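Long-range contacts in Ddb_g0293866 (Dictyostelium discoideum, PDB 5LW6), which binds ADP-ribose through the macrodomain described here and, as part of a longer protein, probably helps to sense DNA damage: residues S35-P40 with L241-H246; Y42-L47 with L85-K90; K52-A57 with E91-L96; N79-Y84 with S247-L252. All blocks are in the same frame, centred on the assembly; numbering follows the deposited sequence. Where two conformers were deposited one is given.

Contact 1 of 4, residues S35-P40 with L241-H246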
loop_
_atom_site.group_PDB
_atom_site.type_symbol
_atom_site.label_atom_id
_atom_site.label_comp_id
_atom_site.label_asym_id
_atom_site.label_seq_id
_atom_site.Cartn_x
_atom_site.Cartn_y
_atom_site.Cartn_z
ATOM N N SER A 35 17.207 0.720 -5.430
ATOM C CA SER A 35 16.601 -0.628 -5.218
ATOM C C SER A 35 17.238 -1.384 -4.024
ATOM O O SER A 35 16.710 -2.416 -3.584
ATOM C CB SER A 35 16.660 -1.492 -6.503
ATOM O OG SER A 35 15.370 -2.080 -6.749
ATOM N N LYS A 36 18.380 -0.876 -3.554
ATOM C CA LYS A 36 19.044 -1.291 -2.318
ATOM C C LYS A 36 18.099 -1.412 -1.136
ATOM O O LYS A 36 17.410 -0.453 -0.814
ATOM C CB LYS A 36 20.092 -0.247 -1.940
ATOM C CG LYS A 36 20.952 -0.640 -0.748
ATOM C CD LYS A 36 21.760 0.547 -0.200
ATOM C CE LYS A 36 22.406 0.257 1.156
ATOM N NZ LYS A 36 23.648 -0.559 1.015
ATOM N N ILE A 37 18.144 -2.567 -0.457
ATOM C CA ILE A 37 17.273 -2.860 0.736
ATOM C C ILE A 37 17.680 -2.072 1.961
ATOM O O ILE A 37 18.816 -2.139 2.382
ATOM C CB ILE A 37 17.258 -4.361 1.011
ATOM C CG1 ILE A 37 16.576 -5.023 -0.199
ATOM C CG2 ILE A 37 16.540 -4.707 2.324
ATOM C CD1 ILE A 37 16.205 -6.489 -0.051
ATOM N N ILE A 38 16.734 -1.331 2.551
ATOM C CA ILE A 38 17.010 -0.427 3.636
ATOM C C ILE A 38 16.333 -0.848 4.943
ATOM O O ILE A 38 16.818 -0.523 6.008
ATOM C CB ILE A 38 16.646 1.007 3.141
ATOM C CG1 ILE A 38 17.894 1.548 2.445
ATOM C CG2 ILE A 38 16.142 1.954 4.215
ATOM C CD1 ILE A 38 17.682 2.854 1.729
ATOM N N GLY A 39 15.234 -1.595 4.835
ATOM C CA GLY A 39 14.551 -2.167 6.002
ATOM C C GLY A 39 13.736 -1.116 6.708
ATOM O O GLY A 39 13.570 -0.009 6.187
ATOM N N PRO A 40 13.236 -1.457 7.903
ATOM C CA PRO A 40 12.333 -0.577 8.667
ATOM C C PRO A 40 13.050 0.541 9.349
ATOM O O PRO A 40 14.147 0.334 9.890
ATOM C CB PRO A 40 11.750 -1.490 9.716
ATOM C CG PRO A 40 12.695 -2.644 9.836
ATOM C CD PRO A 40 13.502 -2.720 8.593
ATOM N N LEU A 241 9.611 -8.147 -1.806
ATOM C CA LEU A 241 8.218 -7.877 -1.346
ATOM C C LEU A 241 8.253 -7.398 0.112
ATOM O O LEU A 241 7.539 -6.478 0.517
ATOM C CB LEU A 241 7.361 -9.095 -1.507
ATOM C CG LEU A 241 5.904 -8.934 -1.089
ATOM C CD1 LEU A 241 5.233 -7.921 -1.977
ATOM C CD2 LEU A 241 5.243 -10.288 -1.187
ATOM N N LEU A 242 9.064 -8.025 0.954
ATOM C CA LEU A 242 9.214 -7.542 2.302
ATOM C C LEU A 242 9.694 -6.124 2.364
ATOM O O LEU A 242 9.185 -5.329 3.183
ATOM C CB LEU A 242 10.130 -8.467 3.140
ATOM C CG LEU A 242 10.381 -8.015 4.567
ATOM C CD1 LEU A 242 9.152 -8.136 5.397
ATOM C CD2 LEU A 242 11.548 -8.816 5.136
ATOM N N GLU A 243 10.694 -5.793 1.551
ATOM C CA GLU A 243 11.205 -4.443 1.529
ATOM C C GLU A 243 10.108 -3.450 1.112
ATOM O O GLU A 243 10.094 -2.329 1.587
ATOM C CB GLU A 243 12.371 -4.352 0.553
ATOM C CG GLU A 243 12.985 -2.976 0.386
ATOM C CD GLU A 243 13.611 -2.286 1.581
ATOM O OE1 GLU A 243 13.807 -2.853 2.690
ATOM O OE2 GLU A 243 13.992 -1.079 1.364
ATOM N N THR A 244 9.227 -3.860 0.209
ATOM C CA THR A 244 8.052 -3.043 -0.193
ATOM C C THR A 244 7.211 -2.696 1.053
ATOM O O THR A 244 6.859 -1.544 1.263
ATOM C CB THR A 244 7.237 -3.669 -1.302
ATOM O OG1 THR A 244 8.065 -4.162 -2.383
ATOM C CG2 THR A 244 6.289 -2.697 -1.840
ATOM N N TYR A 245 6.942 -3.676 1.881
ATOM C CA TYR A 245 6.179 -3.403 3.089
ATOM C C TYR A 245 6.933 -2.473 4.022
ATOM O O TYR A 245 6.405 -1.520 4.561
ATOM C CB TYR A 245 5.787 -4.689 3.837
ATOM C CG TYR A 245 4.564 -5.355 3.262
ATOM C CD1 TYR A 245 3.285 -4.910 3.600
ATOM C CD2 TYR A 245 4.642 -6.380 2.380
ATOM C CE1 TYR A 245 2.166 -5.508 3.058
ATOM C CE2 TYR A 245 3.515 -6.988 1.841
ATOM C CZ TYR A 245 2.264 -6.531 2.161
ATOM O OH TYR A 245 1.102 -7.126 1.587
ATOM N N HIS A 246 8.216 -2.734 4.211
ATOM C CA HIS A 246 9.040 -1.823 5.036
ATOM C C HIS A 246 9.005 -0.397 4.539
ATOM O O HIS A 246 8.828 0.505 5.294
ATOM C CB HIS A 246 10.469 -2.344 5.139
ATOM C CG HIS A 246 10.610 -3.533 6.034
ATOM N ND1 HIS A 246 11.550 -4.530 5.822
ATOM C CD2 HIS A 246 9.962 -3.867 7.171
ATOM C CE1 HIS A 246 11.424 -5.452 6.770
ATOM N NE2 HIS A 246 10.496 -5.051 7.626
#

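Contact 2 of 4, residues Y42-L47 with L85-K90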
loop_
_atom_site.group_PDB
_atom_site.type_symbol
_atom_site.label_atom_id
_atom_site.label_comp_id
_atom_site.label_asym_id
_atom_site.label_seq_id
_atom_site.Cartn_x
_atom_site.Cartn_y
_atom_site.Cartn_z
ATOM N N TYR A 42 11.276 2.787 11.630
ATOM C CA TYR A 42 10.045 3.100 12.281
ATOM C C TYR A 42 10.273 4.078 13.410
ATOM O O TYR A 42 11.326 4.095 14.023
ATOM C CB TYR A 42 9.349 1.841 12.766
ATOM C CG TYR A 42 8.999 0.846 11.695
ATOM C CD1 TYR A 42 8.853 1.240 10.355
ATOM C CD2 TYR A 42 8.694 -0.476 12.025
ATOM C CE1 TYR A 42 8.493 0.339 9.376
ATOM C CE2 TYR A 42 8.351 -1.410 11.037
ATOM C CZ TYR A 42 8.260 -0.996 9.716
ATOM O OH TYR A 42 7.912 -1.910 8.763
ATOM N N ARG A 43 9.275 4.894 13.731
ATOM C CA ARG A 43 9.402 5.978 14.748
ATOM C C ARG A 43 8.155 6.017 15.626
ATOM O O ARG A 43 7.096 6.223 15.101
ATOM C CB ARG A 43 9.533 7.343 14.043
ATOM C CG ARG A 43 10.856 7.495 13.308
ATOM C CD ARG A 43 11.159 8.948 12.945
ATOM N NE ARG A 43 12.547 9.051 12.474
ATOM C CZ ARG A 43 13.081 10.113 11.861
ATOM N NH1 ARG A 43 12.349 11.201 11.598
ATOM N NH2 ARG A 43 14.368 10.081 11.477
ATOM N N LYS A 44 8.341 5.785 16.909
ATOM C CA LYS A 44 7.242 5.801 17.901
ATOM C C LYS A 44 6.850 7.249 18.142
ATOM O O LYS A 44 7.727 8.170 18.265
ATOM C CB LYS A 44 7.614 5.186 19.256
ATOM C CG LYS A 44 8.015 3.716 19.179
ATOM C CD LYS A 44 8.016 3.054 20.582
ATOM C CE LYS A 44 8.519 1.603 20.497
ATOM N NZ LYS A 44 9.997 1.594 20.444
ATOM N N LYS A 45 5.550 7.446 18.178
ATOM C CA LYS A 45 4.923 8.748 18.487
ATOM C C LYS A 45 3.750 8.539 19.391
ATOM O O LYS A 45 2.690 8.048 18.946
ATOM C CB LYS A 45 4.421 9.451 17.233
ATOM C CG LYS A 45 5.469 9.692 16.201
ATOM C CD LYS A 45 4.843 10.308 14.943
ATOM C CE LYS A 45 5.901 10.445 13.844
ATOM N NZ LYS A 45 5.395 11.266 12.698
ATOM N N ARG A 46 3.843 8.991 20.632
ATOM C CA ARG A 46 2.732 8.719 21.550
ATOM C C ARG A 46 1.689 9.800 21.462
ATOM O O ARG A 46 0.497 9.530 21.447
ATOM C CB ARG A 46 3.219 8.531 22.988
ATOM C CG ARG A 46 3.759 7.119 23.238
ATOM C CD ARG A 46 2.708 5.978 23.142
ATOM N NE ARG A 46 1.709 5.975 24.226
ATOM C CZ ARG A 46 1.861 5.395 25.420
ATOM N NH1 ARG A 46 2.998 4.752 25.724
ATOM N NH2 ARG A 46 0.873 5.445 26.307
ATOM N N LEU A 47 2.135 11.044 21.384
ATOM C CA LEU A 47 1.240 12.189 21.204
ATOM C C LEU A 47 1.347 12.523 19.706
ATOM O O LEU A 47 2.419 12.572 19.152
ATOM C CB LEU A 47 1.739 13.370 22.039
ATOM C CG LEU A 47 1.707 13.142 23.574
ATOM C CD1 LEU A 47 2.439 14.281 24.247
ATOM C CD2 LEU A 47 0.262 13.085 24.027
ATOM N N LEU A 85 3.065 -3.252 13.903
ATOM C CA LEU A 85 2.076 -2.984 14.998
ATOM C C LEU A 85 2.660 -3.248 16.401
ATOM O O LEU A 85 2.361 -2.546 17.352
ATOM C CB LEU A 85 0.783 -3.705 14.752
ATOM C CG LEU A 85 -0.034 -3.229 13.535
ATOM C CD1 LEU A 85 -1.249 -4.149 13.353
ATOM C CD2 LEU A 85 -0.498 -1.808 13.725
ATOM N N HIS A 86 3.462 -4.282 16.538
ATOM C CA HIS A 86 4.101 -4.592 17.831
ATOM C C HIS A 86 5.070 -3.541 18.194
ATOM O O HIS A 86 5.126 -3.141 19.352
ATOM C CB HIS A 86 4.824 -5.945 17.754
ATOM C CG HIS A 86 3.876 -7.103 17.836
ATOM N ND1 HIS A 86 4.145 -8.344 17.290
ATOM C CD2 HIS A 86 2.644 -7.191 18.370
ATOM C CE1 HIS A 86 3.125 -9.155 17.515
ATOM N NE2 HIS A 86 2.187 -8.469 18.143
ATOM N N PHE A 87 5.865 -3.084 17.249
ATOM C CA PHE A 87 6.795 -2.019 17.493
ATOM C C PHE A 87 6.043 -0.788 18.023
ATOM O O PHE A 87 6.571 -0.042 18.903
ATOM C CB PHE A 87 7.533 -1.669 16.234
ATOM C CG PHE A 87 8.545 -0.605 16.368
ATOM C CD1 PHE A 87 9.830 -0.902 16.730
ATOM C CD2 PHE A 87 8.211 0.752 16.088
ATOM C CE1 PHE A 87 10.759 0.135 16.848
ATOM C CE2 PHE A 87 9.157 1.767 16.195
ATOM C CZ PHE A 87 10.438 1.439 16.545
ATOM N N HIS A 88 4.874 -0.527 17.442
ATOM C CA HIS A 88 4.040 0.591 17.779
ATOM C C HIS A 88 2.923 0.251 18.728
ATOM O O HIS A 88 1.827 0.823 18.632
ATOM C CB HIS A 88 3.436 1.134 16.485
ATOM C CG HIS A 88 4.420 1.819 15.607
ATOM N ND1 HIS A 88 5.068 2.963 15.970
ATOM C CD2 HIS A 88 4.803 1.577 14.340
ATOM C CE1 HIS A 88 5.810 3.415 14.965
ATOM N NE2 HIS A 88 5.696 2.566 13.977
ATOM N N GLU A 89 3.155 -0.695 19.648
ATOM C CA GLU A 89 2.187 -1.013 20.677
ATOM C C GLU A 89 1.757 0.325 21.404
ATOM O O GLU A 89 2.565 1.186 21.690
ATOM C CB GLU A 89 2.772 -2.005 21.701
ATOM C CG GLU A 89 3.962 -1.442 22.473
ATOM C CD GLU A 89 4.268 -2.172 23.829
ATOM O OE1 GLU A 89 3.700 -3.273 24.086
ATOM O OE2 GLU A 89 5.098 -1.647 24.615
ATOM N N LYS A 90 0.498 0.479 21.688
ATOM C CA LYS A 90 0.066 1.672 22.446
ATOM C C LYS A 90 -0.053 2.941 21.623
ATOM O O LYS A 90 -0.297 3.967 22.202
ATOM C CB LYS A 90 1.006 2.023 23.606
ATOM C CG LYS A 90 1.212 0.906 24.623
ATOM C CD LYS A 90 2.041 1.332 25.838
ATOM C CE LYS A 90 2.061 0.153 26.801
ATOM N NZ LYS A 90 2.849 0.352 28.050
#

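Contact 3 of 4, residues K52-A57 with E91-L96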
loop_
_atom_site.group_PDB
_atom_site.type_symbol
_atom_site.label_atom_id
_atom_site.label_comp_id
_atom_site.label_asym_id
_atom_site.label_seq_id
_atom_site.Cartn_x
_atom_site.Cartn_y
_atom_site.Cartn_z
ATOM N N LYS A 52 -2.612 14.339 11.266
ATOM C CA LYS A 52 -1.533 13.553 10.771
ATOM C C LYS A 52 -1.715 12.081 11.176
ATOM O O LYS A 52 -0.761 11.319 11.265
ATOM C CB LYS A 52 -0.217 14.125 11.222
ATOM C CG LYS A 52 0.012 15.475 10.558
ATOM C CD LYS A 52 1.218 16.156 11.114
ATOM C CE LYS A 52 1.562 17.371 10.251
ATOM N NZ LYS A 52 2.162 18.487 11.067
ATOM N N GLU A 53 -2.945 11.689 11.468
ATOM C CA GLU A 53 -3.233 10.315 11.928
ATOM C C GLU A 53 -2.697 9.266 10.901
ATOM O O GLU A 53 -2.825 9.473 9.679
ATOM C CB GLU A 53 -4.700 10.070 12.185
ATOM C CG GLU A 53 -5.486 9.642 11.026
ATOM C CD GLU A 53 -6.899 9.077 11.299
ATOM O OE1 GLU A 53 -7.371 8.973 12.469
ATOM O OE2 GLU A 53 -7.515 8.705 10.288
ATOM N N ARG A 54 -2.072 8.209 11.427
ATOM C CA ARG A 54 -1.453 7.168 10.594
ATOM C C ARG A 54 -2.512 6.148 10.178
ATOM O O ARG A 54 -2.460 4.963 10.564
ATOM C CB ARG A 54 -0.293 6.575 11.297
ATOM C CG ARG A 54 0.914 7.480 11.324
ATOM C CD ARG A 54 2.060 6.931 12.190
ATOM N NE ARG A 54 1.657 6.910 13.551
ATOM C CZ ARG A 54 2.433 6.548 14.552
ATOM N NH1 ARG A 54 3.669 6.131 14.298
ATOM N NH2 ARG A 54 1.979 6.645 15.800
ATOM N N SER A 55 -3.475 6.569 9.336
ATOM C CA SER A 55 -4.564 5.677 8.918
ATOM C C SER A 55 -4.237 5.364 7.436
ATOM O O SER A 55 -4.244 6.276 6.623
ATOM C CB SER A 55 -5.948 6.284 9.016
ATOM O OG SER A 55 -6.029 7.612 8.576
ATOM N N LEU A 56 -3.932 4.126 7.131
ATOM C CA LEU A 56 -3.469 3.680 5.802
ATOM C C LEU A 56 -4.345 2.599 5.245
ATOM O O LEU A 56 -4.499 1.575 5.876
ATOM C CB LEU A 56 -2.061 3.117 5.868
ATOM C CG LEU A 56 -1.504 2.532 4.574
ATOM C CD1 LEU A 56 -1.292 3.556 3.484
ATOM C CD2 LEU A 56 -0.232 1.799 4.972
ATOM N N ALA A 57 -4.840 2.818 4.013
ATOM C CA ALA A 57 -5.517 1.830 3.232
ATOM C C ALA A 57 -4.552 1.332 2.201
ATOM O O ALA A 57 -3.927 2.135 1.506
ATOM C CB ALA A 57 -6.721 2.434 2.537
ATOM N N GLU A 91 0.176 2.907 20.313
ATOM C CA GLU A 91 -0.016 4.091 19.479
ATOM C C GLU A 91 -1.357 3.955 18.810
ATOM O O GLU A 91 -1.489 3.315 17.773
ATOM C CB GLU A 91 1.117 4.213 18.486
ATOM C CG GLU A 91 2.388 4.666 19.191
ATOM C CD GLU A 91 3.643 4.556 18.366
ATOM O OE1 GLU A 91 4.514 3.693 18.650
ATOM O OE2 GLU A 91 3.820 5.370 17.444
ATOM N N ASP A 92 -2.377 4.566 19.385
ATOM C CA ASP A 92 -3.734 4.323 18.924
ATOM C C ASP A 92 -4.133 5.153 17.721
ATOM O O ASP A 92 -5.206 5.004 17.263
ATOM C CB ASP A 92 -4.699 4.647 20.077
ATOM C CG ASP A 92 -4.378 3.859 21.362
ATOM O OD1 ASP A 92 -3.797 2.742 21.249
ATOM O OD2 ASP A 92 -4.738 4.361 22.486
ATOM N N ASP A 93 -3.263 6.026 17.171
ATOM C CA ASP A 93 -3.610 6.735 15.950
ATOM C C ASP A 93 -3.538 5.863 14.672
ATOM O O ASP A 93 -4.054 6.243 13.621
ATOM C CB ASP A 93 -2.754 7.991 15.714
ATOM C CG ASP A 93 -1.333 7.670 15.417
ATOM O OD1 ASP A 93 -0.669 7.099 16.305
ATOM O OD2 ASP A 93 -0.860 8.021 14.287
ATOM N N ILE A 94 -2.821 4.752 14.771
ATOM C CA ILE A 94 -2.537 3.895 13.669
ATOM C C ILE A 94 -3.751 3.064 13.368
ATOM O O ILE A 94 -4.404 2.461 14.234
ATOM C CB ILE A 94 -1.360 2.968 14.035
ATOM C CG1 ILE A 94 -0.070 3.750 14.141
ATOM C CG2 ILE A 94 -1.234 1.923 12.967
ATOM C CD1 ILE A 94 1.074 3.018 14.799
ATOM N N LYS A 95 -4.132 3.058 12.101
ATOM C CA LYS A 95 -5.205 2.237 11.601
ATOM C C LYS A 95 -4.746 1.695 10.263
ATOM O O LYS A 95 -4.384 2.480 9.361
ATOM C CB LYS A 95 -6.479 3.074 11.465
ATOM C CG LYS A 95 -7.670 2.267 11.233
ATOM C CD LYS A 95 -8.952 3.067 11.600
ATOM C CE LYS A 95 -8.885 4.587 11.347
ATOM N NZ LYS A 95 -9.778 5.076 10.229
ATOM N N LEU A 96 -4.760 0.376 10.139
ATOM C CA LEU A 96 -4.303 -0.294 8.901
ATOM C C LEU A 96 -5.473 -1.042 8.305
ATOM O O LEU A 96 -6.166 -1.825 9.030
ATOM C CB LEU A 96 -3.142 -1.258 9.180
ATOM C CG LEU A 96 -1.838 -0.695 9.731
ATOM C CD1 LEU A 96 -0.792 -1.782 9.899
ATOM C CD2 LEU A 96 -1.330 0.434 8.894
HETATM O O HOH W 1 0.326 10.373 13.758
#

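Contact 4 of 4, residues N79-Y84 with S247-L252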
loop_
_atom_site.group_PDB
_atom_site.type_symbol
_atom_site.label_atom_id
_atom_site.label_comp_id
_atom_site.label_asym_id
_atom_site.label_seq_id
_atom_site.Cartn_x
_atom_site.Cartn_y
_atom_site.Cartn_z
ATOM N N ASN A 79 3.541 -11.065 8.685
ATOM C CA ASN A 79 4.675 -10.853 9.517
ATOM C C ASN A 79 5.104 -9.355 9.550
ATOM O O ASN A 79 5.460 -8.830 10.607
ATOM C CB ASN A 79 5.832 -11.811 9.129
ATOM C CG ASN A 79 5.672 -13.236 9.767
ATOM O OD1 ASN A 79 6.268 -14.205 9.273
ATOM N ND2 ASN A 79 4.876 -13.376 10.839
ATOM N N ALA A 80 5.103 -8.663 8.408
ATOM C CA ALA A 80 5.516 -7.298 8.331
ATOM C C ALA A 80 4.520 -6.425 9.129
ATOM O O ALA A 80 4.902 -5.484 9.836
ATOM C CB ALA A 80 5.589 -6.817 6.896
ATOM N N ILE A 81 3.236 -6.763 9.013
ATOM C CA ILE A 81 2.193 -6.003 9.650
ATOM C C ILE A 81 2.349 -6.131 11.166
ATOM O O ILE A 81 2.242 -5.149 11.923
ATOM C CB ILE A 81 0.767 -6.438 9.175
ATOM C CG1 ILE A 81 0.507 -5.869 7.739
ATOM C CG2 ILE A 81 -0.356 -5.922 10.107
ATOM C CD1 ILE A 81 -0.600 -6.572 6.967
ATOM N N SER A 82 2.557 -7.358 11.597
ATOM C CA SER A 82 2.713 -7.624 13.011
ATOM C C SER A 82 3.978 -6.973 13.562
ATOM O O SER A 82 3.967 -6.427 14.666
ATOM C CB SER A 82 2.562 -9.134 13.338
ATOM O OG SER A 82 2.661 -9.278 14.731
ATOM N N GLU A 83 5.067 -6.955 12.784
ATOM C CA GLU A 83 6.276 -6.316 13.167
ATOM C C GLU A 83 6.054 -4.813 13.426
ATOM O O GLU A 83 6.474 -4.273 14.474
ATOM C CB GLU A 83 7.352 -6.528 12.126
ATOM C CG GLU A 83 8.717 -5.912 12.398
ATOM C CD GLU A 83 9.704 -6.107 11.240
ATOM O OE1 GLU A 83 9.319 -5.761 10.084
ATOM O OE2 GLU A 83 10.868 -6.590 11.455
ATOM N N TYR A 84 5.390 -4.173 12.489
ATOM C CA TYR A 84 5.090 -2.746 12.602
ATOM C C TYR A 84 4.161 -2.497 13.790
ATOM O O TYR A 84 4.448 -1.624 14.654
ATOM C CB TYR A 84 4.451 -2.308 11.290
ATOM C CG TYR A 84 4.037 -0.811 11.294
ATOM C CD1 TYR A 84 4.991 0.182 11.043
ATOM C CD2 TYR A 84 2.757 -0.418 11.576
ATOM C CE1 TYR A 84 4.636 1.530 11.043
ATOM C CE2 TYR A 84 2.388 0.933 11.600
ATOM C CZ TYR A 84 3.323 1.897 11.368
ATOM O OH TYR A 84 2.877 3.217 11.445
ATOM N N SER A 247 9.185 -0.206 3.239
ATOM C CA SER A 247 9.089 1.101 2.627
ATOM C C SER A 247 7.744 1.756 2.854
ATOM O O SER A 247 7.645 2.981 3.133
ATOM C CB SER A 247 9.311 0.950 1.129
ATOM O OG SER A 247 10.650 0.619 0.969
ATOM N N LEU A 248 6.685 0.993 2.674
ATOM C CA LEU A 248 5.349 1.515 2.887
ATOM C C LEU A 248 5.176 2.011 4.312
ATOM O O LEU A 248 4.642 3.082 4.564
ATOM C CB LEU A 248 4.359 0.421 2.509
ATOM C CG LEU A 248 2.897 0.739 2.759
ATOM C CD1 LEU A 248 2.464 1.966 1.958
ATOM C CD2 LEU A 248 2.064 -0.482 2.397
ATOM N N PHE A 249 5.568 1.192 5.285
ATOM C CA PHE A 249 5.376 1.556 6.661
ATOM C C PHE A 249 6.358 2.617 7.081
ATOM O O PHE A 249 6.033 3.467 7.904
ATOM C CB PHE A 249 5.471 0.316 7.572
ATOM C CG PHE A 249 4.356 -0.668 7.364
ATOM C CD1 PHE A 249 3.038 -0.241 7.066
ATOM C CD2 PHE A 249 4.589 -1.976 7.414
ATOM C CE1 PHE A 249 2.008 -1.164 6.829
ATOM C CE2 PHE A 249 3.559 -2.911 7.200
ATOM C CZ PHE A 249 2.290 -2.505 6.922
ATOM N N ASN A 250 7.508 2.690 6.434
ATOM C CA ASN A 250 8.386 3.820 6.665
ATOM C C ASN A 250 7.717 5.136 6.210
ATOM O O ASN A 250 7.809 6.141 6.907
ATOM C CB ASN A 250 9.700 3.673 5.905
ATOM C CG ASN A 250 10.586 2.638 6.504
ATOM O OD1 ASN A 250 10.356 2.162 7.601
ATOM N ND2 ASN A 250 11.657 2.293 5.787
ATOM N N ALA A 251 7.032 5.122 5.088
ATOM C CA ALA A 251 6.303 6.278 4.626
ATOM C C ALA A 251 5.219 6.651 5.620
ATOM O O ALA A 251 4.966 7.825 5.895
ATOM C CB ALA A 251 5.722 6.045 3.281
ATOM N N LEU A 252 4.532 5.664 6.152
ATOM C CA LEU A 252 3.492 5.938 7.111
ATOM C C LEU A 252 4.052 6.652 8.312
ATOM O O LEU A 252 3.430 7.600 8.827
ATOM C CB LEU A 252 2.795 4.620 7.475
ATOM C CG LEU A 252 1.605 4.731 8.375
ATOM C CD1 LEU A 252 0.544 5.663 7.831
ATOM C CD2 LEU A 252 1.063 3.298 8.664
#

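Contact 1 of 4, residues S35-P40 with L241-H246
Ile37 starts the contact by laying its CG2 methyl against the carboxylate of Glu243, 3.3 Å from OE1, while its CG1 branch runs beside CG of the same residue; the two side chains run alongside each other with their ends pointing opposite ways. Next comes Ile38, whose backbone N donates to Glu243 OE2 at 3.0 Å. The bond is nearly straight, 165° at the hydrogen, but the N-H comes down on OE2 from above the carboxylate plane. Gly39 follows with its own N on Glu243 OE1 at 2.9 Å, this time toward the syn lone pair. Two successive backbone N-H groups thus hold one carboxylate, an oxygen each. The kink at chi2 (61°) in Glu243 turns the acid from the helix toward the passing chain, and Lys188 adds a salt bridge to OE2, which probably helps to offset the charge of this buried acid. With an alanine here, the N-H groups of Ile38 and Gly39 would probably lose their acceptors and Lys188 its counter-charge. Gly39 CA also approaches the His246 ring obliquely, 3.8 Å from ND1. Pro40 then lies flat along that ring: its CD sits 3.7 Å from the centroid of the imidazole, 3° off the ring normal, a CH-pi contact over the face. The imidazole is further tied at NE2 to Glu83 of helix 70-87. In this way the chain entering the macrodomain, well before strand 55-59, is fastened along helix 237-253; that helix turns Leu241, Leu242 and Tyr245 to helix 70-87 and the loop after strand 55-59.

Contact 2 of 4, residues Y42-L47 with L85-K90
Tyr42 and Phe87 meet as a T-shaped pair: the tyrosine edge points at one face of Phe87, with centroids 5.8 Å apart and planes at 66°. Tyr42 CB comes closer still, 3.4 Å from Phe87 CE2. On the opposite face Lys44 makes a cation-pi contact, its NZ 4.2 Å from the ring centroid and off toward the rim; the bend at chi4 (80°) turns the ammonium group over the ring. A serine in place of Phe87 would probably leave Lys44 without its aromatic platform and open a gap beside Tyr42. All this happens where helix 70-87, the connecting helix of a beta-alpha-beta unit, comes to its end; His88 is the first residue to leave helical geometry. The CE1 carbon of that histidine comes edge-on to Arg43 O, 3.1 Å away and near the ring plane. Both imidazole nitrogens are hydrogen-bonded outside the pair of segments, NE2 to Asp253 and ND1 to Glu91, which fixes the ring's rotation. Stacking of a guanidinium on an alkyl chain comes last: Arg46, folded back at chi2 and chi3, rests one face of its guanidinium on Lys90 CB, 3.9 Å above the plane, while NH1 lies 3.6 Å from Lys90 CD.

Contact 3 of 4, residues K52-A57 with E91-L96
Arg54 grips Asp93 side-on, with NE on OD2 at 2.8 Å and NH2 on OD1 at 2.7 Å, both at the syn lone pairs and with the two planes only 19° apart. NH2 also reaches Glu91 OE2 at 2.8 Å, on the anti side, and NH1 adds a weak bond to the same oxygen. The chi3 bend (-66°) swings the guanidinium to these acids, and Ile94 CG1 lies over one of its faces, 3.6 Å from NE. The backbone N of Arg54 also donates to Asp93 OD2 (3.1 Å), and a water bridges that oxygen to Lys52 O. The acids are set by the type I turn from Glu91 to Ile94; beyond them Lys45 N bonds to Glu91 OE2, and Asp253 salt-bridges Arg54 NH1. Two acids on one buried arginine, with Asp253 as a third, would be expected to keep it charged. Past this cluster the chains become parallel strands, Lys95 N donating to Arg54 O at 3.0 Å and Leu56 N to Lys95 O at 2.8 Å. Strand 55-59 runs between 95-101 and 145-149 in the macrodomain sheet, joined to 95-101 by the crossover helix 70-87, and Leu56 and Leu96 pack on Leu252 of helix 237-253.

Contact 4 of 4, residues N79-Y84 with S247-L252
The rings of Tyr84 and Phe249 overlap face on face as an offset stack, centroids 4.7 Å apart and planes 26° from parallel. The overlap is partial: Tyr84 CG lies over the rim of Phe249, and Phe249 CB sits 3.5 Å from Tyr84 CD1. At the edge of the phenylalanine, near its plane, Ile81 CG1 meets CZ at 3.9 Å. Ala80 approaches the ring obliquely, its carbonyl O 3.9 Å from CE2, while its methyl stays a little farther off. Leu252 comes at the tyrosine obliquely, one helical turn beyond Phe249; its CD2 methyl lies 3.3 Å from OH, the two side chains crossing at about a right angle. With CG anti to the backbone N (chi1 178°), the Tyr84 ring carries on toward the other helix. Its hydroxyl is hydrogen-bonded to Asp253, so the polar end of this buried ring is satisfied, and Tyr42 and His88 each add an edge-to-face pairing to it. The axes of segments 79-84 and 247-252 stay 11.1 Å apart at their closest, crossing at -29°, a spacing bridged by the Tyr84-Phe249 stack. Helices 70-87 and 237-253 therefore run side by side in the same sense against one face of the macrodomain's central sheet, Ile81 resting on Phe58 and Leu248 on Leu56 and Phe58 of strand 55-59, with Val189 of strand 189-193 beneath Leu248 and Ala251.

From the N terminus, contact 1 closes the longest loop, bringing the entering chain to helix 237-253, and contacts 2 and 3 both lie within it. Contact 2 opens at 42-47 and closes at the end of helix 70-87; contact 3 opens at 52-57 and closes at strand 95-101, so these two cross, and His88 packs on Ile94 where they meet. Contact 4, starting on helix 70-87 and ending on 237-253, crosses all three others. It touches contact 1 through Asn250 ND2 and Gly39 O, and contact 3 through Tyr84 and Ile94. Together they tie the N-terminal segment, the first beta-alpha-beta unit and the last helix into one layered unit.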